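Local coordinates for OmpA family protein (Klebsiella pneumoniae subsp. pneumoniae, PDB 7RJJ) that probably anchors the outer membrane to the cell wall through a peptidoglycan-binding OmpA-like domain, crystallised here with D-alanine in its pocket, at residues K28-S33 and R72-D77; A48-S53 and R111-L116; R95-N100 and A107-V112. All coordinates share one frame; numbering follows the deposited sequence.

Interaction 1: K28-S33 and R72-D77; sequences KRLVSS and RDWMRD
Leu30 of helix 27-38 lies over one face of the Trp74 indole of helix 57-77. The two short helical segments approach to 10.8 Å between axes and cross at -66°. Leu30 does most of the touching. Its CB sits 3.7 Å from the centroid of the Trp74 six-membered ring, almost on the ring normal, a CH-pi contact. Its CD1 covers the pyrrole side of the same face, 3.8 Å from Trp74 NE1. Trp74 CG is anti to the backbone N (chi1 -171°), which carries the indole out to the neighbouring helix. Leu30 CD2 meets the terminal methyl of Met75, modelled as selenomethionine, with CD2 to CE at 4.0 Å. Val31 comes next and reaches the indole from another direction. Its CG2 stands near the ring plane, 4.0 Å from Trp74 CH2, at the edge. Ser33 ends the contact with its CB, 3.6 Å from Met75 CE. The Met75 chain bends at chi2 (-68°) and brings this methyl up to the first helix, also 3.4 Å from Leu30 O. Leu34 and Ile37, further along helix 27-38, add to the packing on Met75. On helix 57-77, Arg72, Asp73, Arg76 and Asp77 form a salt-bridge network, and Arg76 also pairs with Asp83. The join between the helices is therefore apolar, made by dispersion and CH-pi contact, while the charges of the second segment are paired within it and with Asp83.

Interaction 2: A48-S53 and R111-L116; sequences AGHTDS and RVEISL. With DAL (D-alanine), chain C.
Ala48 and Glu113 form an antiparallel hydrogen-bonded pair between strands 43-49 and 112-117. Ala48 N gives to Glu113 O at 2.8 Å, and Glu113 N returns a bond to Ala48 O at 2.8 Å. Ala48 O also receives a CA-H contact from Val112. One step on, Gly49 and Val112 are the non-hydrogen-bonded pair. His50 N then bonds to Arg111 O at 2.9 Å, although the bond is bent, with an N-H...O angle of 134°. Above this backbone pairing the Arg111 guanidinium lies flat on the His50 ring, centres 3.6 Å apart and planes at 20°, with NH2 over the ring centre. Each Arg111 nitrogen has an acceptor. NE makes a nearly straight salt bridge to Glu113 OE2, 2.8 Å away in the guanidinium plane. NH1 gives to a water, which in turn donates to Thr51 O, and also to Asn109 O. NH2 is taken by Arg95 O. Thr51 OG1 donates to Asp52 O. The D-alanine carboxylate is met by Asp52 N, which bonds to OXT at 3.0 Å, and Asp52 OD2 pairs with Arg110. Arg67 from helix 57-77 donates to His50 O and to the ligand. Tyr91, just beyond strand 86-90, meets the His50 ring with its plane parallel. Val112 packs on Val71 of helix 57-77. Beyond the paired central strands, loop residues Thr51 and Asp52 line the D-alanine pocket.

Interaction 3: R95-N100 and A107-V112; sequences RPIATN and ALNRRV. With DAL (D-alanine), chain C.
A single side-chain amide, that of Asn109, makes four hydrogen bonds to the loop 95-100. Its OD1 accepts from two successive backbone amides, Ile97 N at 2.8 Å and Ala98 N at 2.9 Å. Its ND2 gives to Ala98 O at 2.8 Å and to Asn100 OD1 at 2.9 Å. Both acceptors lie near the plane of the Asn109 amide, but the ND2 stands well above the carbonyl plane of each. The amide is thus gripped at both ends and its rotation is fixed. Asn109 CG is anti to the carbonyl carbon (chi1 -70°), and the group reaches from the end of helix 103-109 into the curve of the loop. Pro96 CB packs against it. The Arg111 guanidinium also binds the loop, through NH2 to Arg95 O at 2.8 Å. Ile97 CG2 presses on one face of that guanidinium, 3.2 Å from NH2, and Ile97 CD1 meets the aliphatic CD. Ala98 CB touches Leu108 CB at 3.8 Å. Arg110, the first residue past the helix, turns to the ligand instead, its CD 3.3 Å from D-alanine O. Its NE bonds to Phe15 O. The chemistry implies a loop held mainly by directional polar bonds from Asn109 and Arg111, with Arg110, between them in sequence, turned to the D-alanine pocket.

Overall arrangement
All three contacts belong to one OmpA-like domain. Interaction 1 joins helix 27-38 to helix 57-77. Interaction 2 pairs the central strands 43-49 and 112-117, and its segments alternate along the chain with those of interaction 1. Interaction 3 comes later than interaction 1 and shares Arg111 and Val112 with interaction 2. Centres of interactions 1 and 2 lie about 14 Å apart, with Ile114 CD1 touching Ser33 and Met75. Those of 2 and 3 lie about 8 Å apart, bridged by the Asp52–Arg110 salt bridge. The centres of interactions 1 and 3 lie about 19 Å apart, on opposite sides of the chain centre. The D-alanine pocket is thus at the end of the domain away from the helix packing.

Interaction 1: K28-S33 and R72-D77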
loop_
_atom_site.group_PDB
_atom_site.type_symbol
_atom_site.label_atom_id
_atom_site.label_comp_id
_atom_site.label_asym_id
_atom_site.label_seq_id
_atom_site.Cartn_x
_atom_site.Cartn_y
_atom_site.Cartn_z
ATOM N N LYS A 28 -5.279 -12.386 4.304
ATOM C CA LYS A 28 -3.999 -13.116 4.515
ATOM C C LYS A 28 -2.800 -12.233 4.152
ATOM O O LYS A 28 -1.807 -12.271 4.928
ATOM C CB LYS A 28 -3.993 -14.427 3.726
ATOM C CG LYS A 28 -2.726 -15.252 3.884
ATOM C CD LYS A 28 -2.792 -16.580 3.170
ATOM C CE LYS A 28 -1.453 -17.282 3.090
ATOM N NZ LYS A 28 -0.861 -17.509 4.431
ATOM N N ARG A 29 -2.890 -11.475 3.046
ATOM C CA ARG A 29 -1.772 -10.583 2.611
ATOM C C ARG A 29 -1.616 -9.412 3.587
ATOM O O ARG A 29 -0.450 -8.983 3.844
ATOM C CB ARG A 29 -2.006 -10.083 1.181
ATOM C CG ARG A 29 -1.642 -11.099 0.109
ATOM C CD ARG A 29 -2.149 -10.721 -1.268
ATOM N NE ARG A 29 -3.602 -10.830 -1.353
ATOM C CZ ARG A 29 -4.316 -10.676 -2.468
ATOM N NH1 ARG A 29 -3.716 -10.394 -3.615
ATOM N NH2 ARG A 29 -5.632 -10.813 -2.431
ATOM N N LEU A 30 -2.733 -8.920 4.127
ATOM C CA LEU A 30 -2.668 -7.810 5.114
ATOM C C LEU A 30 -2.010 -8.300 6.401
ATOM O O LEU A 30 -1.105 -7.593 6.929
ATOM C CB LEU A 30 -4.083 -7.301 5.388
ATOM C CG LEU A 30 -4.728 -6.527 4.245
ATOM C CD1 LEU A 30 -6.222 -6.350 4.495
ATOM C CD2 LEU A 30 -4.038 -5.186 4.046
ATOM N N VAL A 31 -2.475 -9.449 6.912
ATOM C CA VAL A 31 -1.916 -9.996 8.178
ATOM C C VAL A 31 -0.406 -10.203 7.977
ATOM O O VAL A 31 0.370 -9.877 8.930
ATOM C CB VAL A 31 -2.657 -11.276 8.626
ATOM C CG1 VAL A 31 -1.911 -12.014 9.727
ATOM C CG2 VAL A 31 -4.087 -10.971 9.064
ATOM N N SER A 32 -0.005 -10.669 6.778
ATOM C CA SER A 32 1.434 -10.937 6.516
ATOM C C SER A 32 2.257 -9.645 6.664
ATOM O O SER A 32 3.347 -9.688 7.309
ATOM C CB SER A 32 1.628 -11.571 5.166
ATOM O OG SER A 32 3.005 -11.793 4.929
ATOM N N SER A 33 1.763 -8.544 6.099
ATOM C CA SER A 33 2.458 -7.233 6.220
ATOM C C SER A 33 2.462 -6.791 7.683
ATOM O O SER A 33 3.495 -6.270 8.137
ATOM C CB SER A 33 1.811 -6.184 5.364
ATOM O OG SER A 33 1.938 -6.511 3.992
ATOM N N ARG A 72 -3.390 1.841 5.494
ATOM C CA ARG A 72 -2.996 2.480 6.778
ATOM C C ARG A 72 -4.121 2.253 7.792
ATOM O O ARG A 72 -3.841 1.727 8.892
ATOM C CB ARG A 72 -2.757 3.987 6.615
ATOM C CG ARG A 72 -2.553 4.736 7.926
ATOM C CD ARG A 72 -2.747 6.226 7.757
ATOM N NE ARG A 72 -4.136 6.508 7.419
ATOM C CZ ARG A 72 -4.570 7.610 6.829
ATOM N NH1 ARG A 72 -3.724 8.558 6.470
ATOM N NH2 ARG A 72 -5.856 7.736 6.550
ATOM N N ASP A 73 -5.354 2.569 7.398
ATOM C CA ASP A 73 -6.532 2.451 8.301
ATOM C C ASP A 73 -6.676 1.011 8.811
ATOM O O ASP A 73 -6.981 0.834 10.006
ATOM C CB ASP A 73 -7.830 2.875 7.608
ATOM C CG ASP A 73 -7.955 4.353 7.283
ATOM O OD1 ASP A 73 -7.022 5.118 7.598
ATOM O OD2 ASP A 73 -9.011 4.724 6.712
ATOM N N TRP A 74 -6.457 0.021 7.943
ATOM C CA TRP A 74 -6.586 -1.389 8.393
ATOM C C TRP A 74 -5.506 -1.698 9.431
ATOM O O TRP A 74 -5.795 -2.240 10.499
ATOM C CB TRP A 74 -6.510 -2.348 7.203
ATOM C CG TRP A 74 -6.839 -3.768 7.548
ATOM C CD1 TRP A 74 -8.051 -4.383 7.411
ATOM C CD2 TRP A 74 -5.945 -4.758 8.088
ATOM N NE1 TRP A 74 -7.966 -5.690 7.803
ATOM C CE2 TRP A 74 -6.693 -5.944 8.244
ATOM C CE3 TRP A 74 -4.596 -4.761 8.458
ATOM C CZ2 TRP A 74 -6.129 -7.117 8.747
ATOM C CZ3 TRP A 74 -4.039 -5.921 8.952
ATOM C CH2 TRP A 74 -4.798 -7.081 9.097
HETATM N N MSE A 75 -4.261 -1.327 9.124
HETATM C CA MSE A 75 -3.148 -1.615 10.018
HETATM C C MSE A 75 -3.358 -0.941 11.373
HETATM O O MSE A 75 -3.075 -1.524 12.413
HETATM C CB MSE A 75 -1.831 -1.137 9.408
HETATM C CG MSE A 75 -1.460 -1.816 8.120
HETATM SE SE MSE A 75 -1.004 -3.700 8.365
HETATM C CE MSE A 75 -1.019 -4.270 6.497
ATOM N N ARG A 76 -3.899 0.268 11.358
ATOM C CA ARG A 76 -4.086 1.027 12.621
ATOM C C ARG A 76 -5.280 0.477 13.399
ATOM O O ARG A 76 -5.120 0.199 14.576
ATOM C CB ARG A 76 -4.311 2.508 12.300
ATOM C CG ARG A 76 -4.683 3.395 13.473
ATOM C CD ARG A 76 -5.246 4.694 12.945
ATOM N NE ARG A 76 -6.504 4.515 12.244
ATOM C CZ ARG A 76 -6.974 5.315 11.297
ATOM N NH1 ARG A 76 -6.282 6.372 10.906
ATOM N NH2 ARG A 76 -8.140 5.050 10.737
ATOM N N ASP A 77 -6.406 0.301 12.732
ATOM C CA ASP A 77 -7.667 -0.083 13.423
ATOM C C ASP A 77 -7.738 -1.600 13.662
ATOM O O ASP A 77 -8.127 -1.995 14.777
ATOM C CB ASP A 77 -8.874 0.454 12.646
ATOM C CG ASP A 77 -8.917 1.979 12.568
ATOM O OD1 ASP A 77 -8.241 2.631 13.392
ATOM O OD2 ASP A 77 -9.615 2.501 11.678
#

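Interaction 2: A48-S53 and R111-L116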
loop_
_atom_site.group_PDB
_atom_site.type_symbol
_atom_site.label_atom_id
_atom_site.label_comp_id
_atom_site.label_asym_id
_atom_site.label_seq_id
_atom_site.Cartn_x
_atom_site.Cartn_y
_atom_site.Cartn_z
ATOM N N ALA A 48 2.692 3.232 0.246
ATOM C CA ALA A 48 2.608 3.844 -1.100
ATOM C C ALA A 48 1.547 3.143 -1.945
ATOM O O ALA A 48 1.614 1.888 -2.094
ATOM C CB ALA A 48 3.957 3.795 -1.769
ATOM N N GLY A 49 0.588 3.925 -2.439
ATOM C CA GLY A 49 -0.476 3.387 -3.307
ATOM C C GLY A 49 -0.123 3.536 -4.775
ATOM O O GLY A 49 0.637 4.476 -5.149
ATOM N N HIS A 50 -0.703 2.662 -5.600
ATOM C CA HIS A 50 -0.444 2.647 -7.055
ATOM C C HIS A 50 -1.747 2.348 -7.796
ATOM O O HIS A 50 -2.713 1.859 -7.159
ATOM C CB HIS A 50 0.596 1.581 -7.395
ATOM C CG HIS A 50 1.923 1.773 -6.743
ATOM N ND1 HIS A 50 2.975 2.367 -7.401
ATOM C CD2 HIS A 50 2.385 1.407 -5.529
ATOM C CE1 HIS A 50 4.031 2.392 -6.615
ATOM N NE2 HIS A 50 3.699 1.813 -5.446
ATOM N N THR A 51 -1.745 2.610 -9.093
ATOM C CA THR A 51 -2.934 2.339 -9.944
ATOM C C THR A 51 -2.474 1.739 -11.267
ATOM O O THR A 51 -1.259 1.764 -11.531
ATOM C CB THR A 51 -3.702 3.626 -10.271
ATOM O OG1 THR A 51 -2.933 4.395 -11.196
ATOM C CG2 THR A 51 -3.993 4.466 -9.048
ATOM N N ASP A 52 -3.414 1.155 -12.020
ATOM C CA ASP A 52 -3.088 0.707 -13.397
ATOM C C ASP A 52 -3.154 1.992 -14.236
ATOM O O ASP A 52 -3.503 3.053 -13.663
ATOM C CB ASP A 52 -4.008 -0.434 -13.850
ATOM C CG ASP A 52 -5.483 -0.079 -13.874
ATOM O OD1 ASP A 52 -5.782 1.113 -14.036
ATOM O OD2 ASP A 52 -6.327 -1.004 -13.717
ATOM N N SER A 53 -2.840 1.928 -15.528
ATOM C CA SER A 53 -2.837 3.173 -16.344
ATOM C C SER A 53 -4.238 3.502 -16.899
ATOM O O SER A 53 -4.318 4.402 -17.733
ATOM C CB SER A 53 -1.838 3.056 -17.461
ATOM O OG SER A 53 -2.207 2.000 -18.322
ATOM N N ARG A 111 -2.291 -1.592 -6.466
ATOM C CA ARG A 111 -1.683 -2.211 -5.274
ATOM C C ARG A 111 -1.143 -1.177 -4.284
ATOM O O ARG A 111 -1.153 0.035 -4.575
ATOM C CB ARG A 111 -0.505 -3.041 -5.783
ATOM C CG ARG A 111 0.668 -2.180 -6.229
ATOM C CD ARG A 111 1.697 -2.925 -7.053
ATOM N NE ARG A 111 2.931 -2.153 -7.161
ATOM C CZ ARG A 111 3.162 -1.211 -8.063
ATOM N NH1 ARG A 111 2.237 -0.895 -8.960
ATOM N NH2 ARG A 111 4.321 -0.573 -8.062
ATOM N N VAL A 112 -0.673 -1.681 -3.152
ATOM C CA VAL A 112 0.020 -0.856 -2.127
ATOM C C VAL A 112 1.350 -1.547 -1.802
ATOM O O VAL A 112 1.384 -2.794 -1.761
ATOM C CB VAL A 112 -0.856 -0.642 -0.882
ATOM C CG1 VAL A 112 -0.025 -0.308 0.347
ATOM C CG2 VAL A 112 -1.937 0.398 -1.129
ATOM N N GLU A 113 2.401 -0.745 -1.647
ATOM C CA GLU A 113 3.772 -1.173 -1.290
ATOM C C GLU A 113 4.089 -0.554 0.077
ATOM O O GLU A 113 3.691 0.617 0.287
ATOM C CB GLU A 113 4.783 -0.654 -2.317
ATOM C CG GLU A 113 4.549 -1.113 -3.747
ATOM C CD GLU A 113 4.935 -2.546 -4.066
ATOM O OE1 GLU A 113 5.395 -3.269 -3.136
ATOM O OE2 GLU A 113 4.809 -2.933 -5.260
ATOM N N ILE A 114 4.716 -1.312 0.971
ATOM C CA ILE A 114 5.084 -0.786 2.318
ATOM C C ILE A 114 6.606 -0.862 2.468
ATOM O O ILE A 114 7.206 -1.908 2.117
ATOM C CB ILE A 114 4.342 -1.543 3.438
ATOM C CG1 ILE A 114 2.826 -1.354 3.329
ATOM C CG2 ILE A 114 4.851 -1.122 4.811
ATOM C CD1 ILE A 114 2.017 -2.196 4.288
ATOM N N SER A 115 7.206 0.243 2.910
ATOM C CA SER A 115 8.660 0.279 3.191
ATOM C C SER A 115 8.833 0.674 4.658
ATOM O O SER A 115 8.133 1.619 5.084
ATOM C CB SER A 115 9.377 1.236 2.294
ATOM O OG SER A 115 9.234 0.868 0.935
ATOM N N LEU A 116 9.681 -0.038 5.401
ATOM C CA LEU A 116 9.921 0.315 6.831
ATOM C C LEU A 116 11.240 1.098 6.901
ATOM O O LEU A 116 12.269 0.593 6.427
ATOM C CB LEU A 116 9.913 -0.957 7.675
ATOM C CG LEU A 116 8.714 -1.881 7.444
ATOM C CD1 LEU A 116 8.816 -3.137 8.295
ATOM C CD2 LEU A 116 7.406 -1.164 7.716
HETATM N N DAL C . -6.640 3.195 -13.075
HETATM C CA DAL C . -7.766 2.364 -12.551
HETATM C CB DAL C . -9.003 3.211 -12.401
HETATM C C DAL C . -7.359 1.710 -11.224
HETATM O O DAL C . -8.207 1.231 -10.472
HETATM O OXT DAL C . -6.178 1.618 -10.877
HETATM O O HOH W 1 1.230 1.051 -10.974
#

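Interaction 3: R95-N100 and A107-V112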
loop_
_atom_site.group_PDB
_atom_site.type_symbol
_atom_site.label_atom_id
_atom_site.label_comp_id
_atom_site.label_asym_id
_atom_site.label_seq_id
_atom_site.Cartn_x
_atom_site.Cartn_y
_atom_site.Cartn_z
ATOM N N ARG A 95 4.350 3.979 -11.610
ATOM C CA ARG A 95 5.350 2.869 -11.440
ATOM C C ARG A 95 4.744 1.472 -11.457
ATOM O O ARG A 95 4.779 0.753 -10.459
ATOM C CB ARG A 95 6.135 3.036 -10.145
ATOM C CG ARG A 95 6.999 4.277 -10.172
ATOM C CD ARG A 95 8.019 4.237 -9.085
ATOM N NE ARG A 95 8.743 5.480 -9.144
ATOM C CZ ARG A 95 9.678 5.832 -8.293
ATOM N NH1 ARG A 95 10.006 5.022 -7.296
ATOM N NH2 ARG A 95 10.270 7.003 -8.437
ATOM N N PRO A 96 4.287 1.004 -12.633
ATOM C CA PRO A 96 3.736 -0.343 -12.752
ATOM C C PRO A 96 4.772 -1.446 -12.449
ATOM O O PRO A 96 5.975 -1.213 -12.638
ATOM C CB PRO A 96 3.290 -0.402 -14.224
ATOM C CG PRO A 96 4.151 0.634 -14.928
ATOM C CD PRO A 96 4.312 1.738 -13.910
ATOM N N ILE A 97 4.291 -2.578 -11.911
ATOM C CA ILE A 97 5.133 -3.788 -11.642
ATOM C C ILE A 97 4.778 -4.838 -12.703
ATOM O O ILE A 97 5.504 -5.843 -12.828
ATOM C CB ILE A 97 4.927 -4.347 -10.218
ATOM C CG1 ILE A 97 3.463 -4.735 -9.963
ATOM C CG2 ILE A 97 5.444 -3.366 -9.181
ATOM C CD1 ILE A 97 3.247 -5.607 -8.744
ATOM N N ALA A 98 3.688 -4.602 -13.432
ATOM C CA ALA A 98 3.223 -5.557 -14.459
ATOM C C ALA A 98 2.711 -4.794 -15.679
ATOM O O ALA A 98 2.453 -3.584 -15.567
ATOM C CB ALA A 98 2.142 -6.446 -13.887
ATOM N N THR A 99 2.574 -5.497 -16.801
ATOM C CA THR A 99 2.058 -4.863 -18.034
ATOM C C THR A 99 0.648 -4.334 -17.758
ATOM O O THR A 99 -0.042 -4.906 -16.864
ATOM C CB THR A 99 2.056 -5.855 -19.210
ATOM O OG1 THR A 99 1.505 -5.207 -20.359
ATOM C CG2 THR A 99 1.259 -7.111 -18.927
ATOM N N ASN A 100 0.286 -3.225 -18.415
ATOM C CA ASN A 100 -1.107 -2.715 -18.355
ATOM C C ASN A 100 -1.831 -3.227 -19.610
ATOM O O ASN A 100 -2.979 -2.825 -19.829
ATOM C CB ASN A 100 -1.163 -1.190 -18.236
ATOM C CG ASN A 100 -0.922 -0.719 -16.821
ATOM O OD1 ASN A 100 -1.649 -1.115 -15.905
ATOM N ND2 ASN A 100 0.083 0.122 -16.635
ATOM N N ALA A 107 -4.466 -5.750 -12.832
ATOM C CA ALA A 107 -4.881 -6.070 -11.442
ATOM C C ALA A 107 -3.658 -6.040 -10.525
ATOM O O ALA A 107 -3.803 -5.587 -9.364
ATOM C CB ALA A 107 -5.590 -7.398 -11.373
ATOM N N LEU A 108 -2.503 -6.489 -11.029
ATOM C CA LEU A 108 -1.264 -6.476 -10.206
ATOM C C LEU A 108 -0.839 -5.031 -9.919
ATOM O O LEU A 108 -0.335 -4.779 -8.799
ATOM C CB LEU A 108 -0.148 -7.242 -10.928
ATOM C CG LEU A 108 -0.216 -8.767 -10.831
ATOM C CD1 LEU A 108 0.780 -9.418 -11.779
ATOM C CD2 LEU A 108 0.017 -9.248 -9.408
ATOM N N ASN A 109 -1.079 -4.117 -10.865
ATOM C CA ASN A 109 -0.651 -2.700 -10.704
ATOM C C ASN A 109 -1.514 -1.979 -9.656
ATOM O O ASN A 109 -0.996 -1.019 -9.023
ATOM C CB ASN A 109 -0.617 -1.980 -12.051
ATOM C CG ASN A 109 0.510 -2.464 -12.938
ATOM O OD1 ASN A 109 1.590 -2.814 -12.448
ATOM N ND2 ASN A 109 0.283 -2.464 -14.246
ATOM N N ARG A 110 -2.780 -2.374 -9.509
ATOM C CA ARG A 110 -3.674 -1.779 -8.481
ATOM C C ARG A 110 -3.186 -2.322 -7.140
ATOM O O ARG A 110 -3.662 -3.394 -6.728
ATOM C CB ARG A 110 -5.133 -2.142 -8.786
ATOM C CG ARG A 110 -5.597 -1.691 -10.163
ATOM C CD ARG A 110 -7.088 -1.886 -10.382
ATOM N NE ARG A 110 -7.533 -3.276 -10.400
ATOM C CZ ARG A 110 -7.722 -4.017 -11.504
ATOM N NH1 ARG A 110 -7.480 -3.516 -12.700
ATOM N NH2 ARG A 110 -8.144 -5.265 -11.402
ATOM N N ARG A 111 -2.291 -1.592 -6.466
ATOM C CA ARG A 111 -1.683 -2.211 -5.274
ATOM C C ARG A 111 -1.143 -1.177 -4.284
ATOM O O ARG A 111 -1.153 0.035 -4.575
ATOM C CB ARG A 111 -0.505 -3.041 -5.783
ATOM C CG ARG A 111 0.668 -2.180 -6.229
ATOM C CD ARG A 111 1.697 -2.925 -7.053
ATOM N NE ARG A 111 2.931 -2.153 -7.161
ATOM C CZ ARG A 111 3.162 -1.211 -8.063
ATOM N NH1 ARG A 111 2.237 -0.895 -8.960
ATOM N NH2 ARG A 111 4.321 -0.573 -8.062
ATOM N N VAL A 112 -0.673 -1.681 -3.152
ATOM C CA VAL A 112 0.020 -0.856 -2.127
ATOM C C VAL A 112 1.350 -1.547 -1.802
ATOM O O VAL A 112 1.384 -2.794 -1.761
ATOM C CB VAL A 112 -0.856 -0.642 -0.882
ATOM C CG1 VAL A 112 -0.025 -0.308 0.347
ATOM C CG2 VAL A 112 -1.937 0.398 -1.129
HETATM N N DAL C . -6.640 3.195 -13.075
HETATM C CA DAL C . -7.766 2.364 -12.551
HETATM C CB DAL C . -9.003 3.211 -12.401
HETATM C C DAL C . -7.359 1.710 -11.224
HETATM O O DAL C . -8.207 1.231 -10.472
HETATM O OXT DAL C . -6.178 1.618 -10.877
#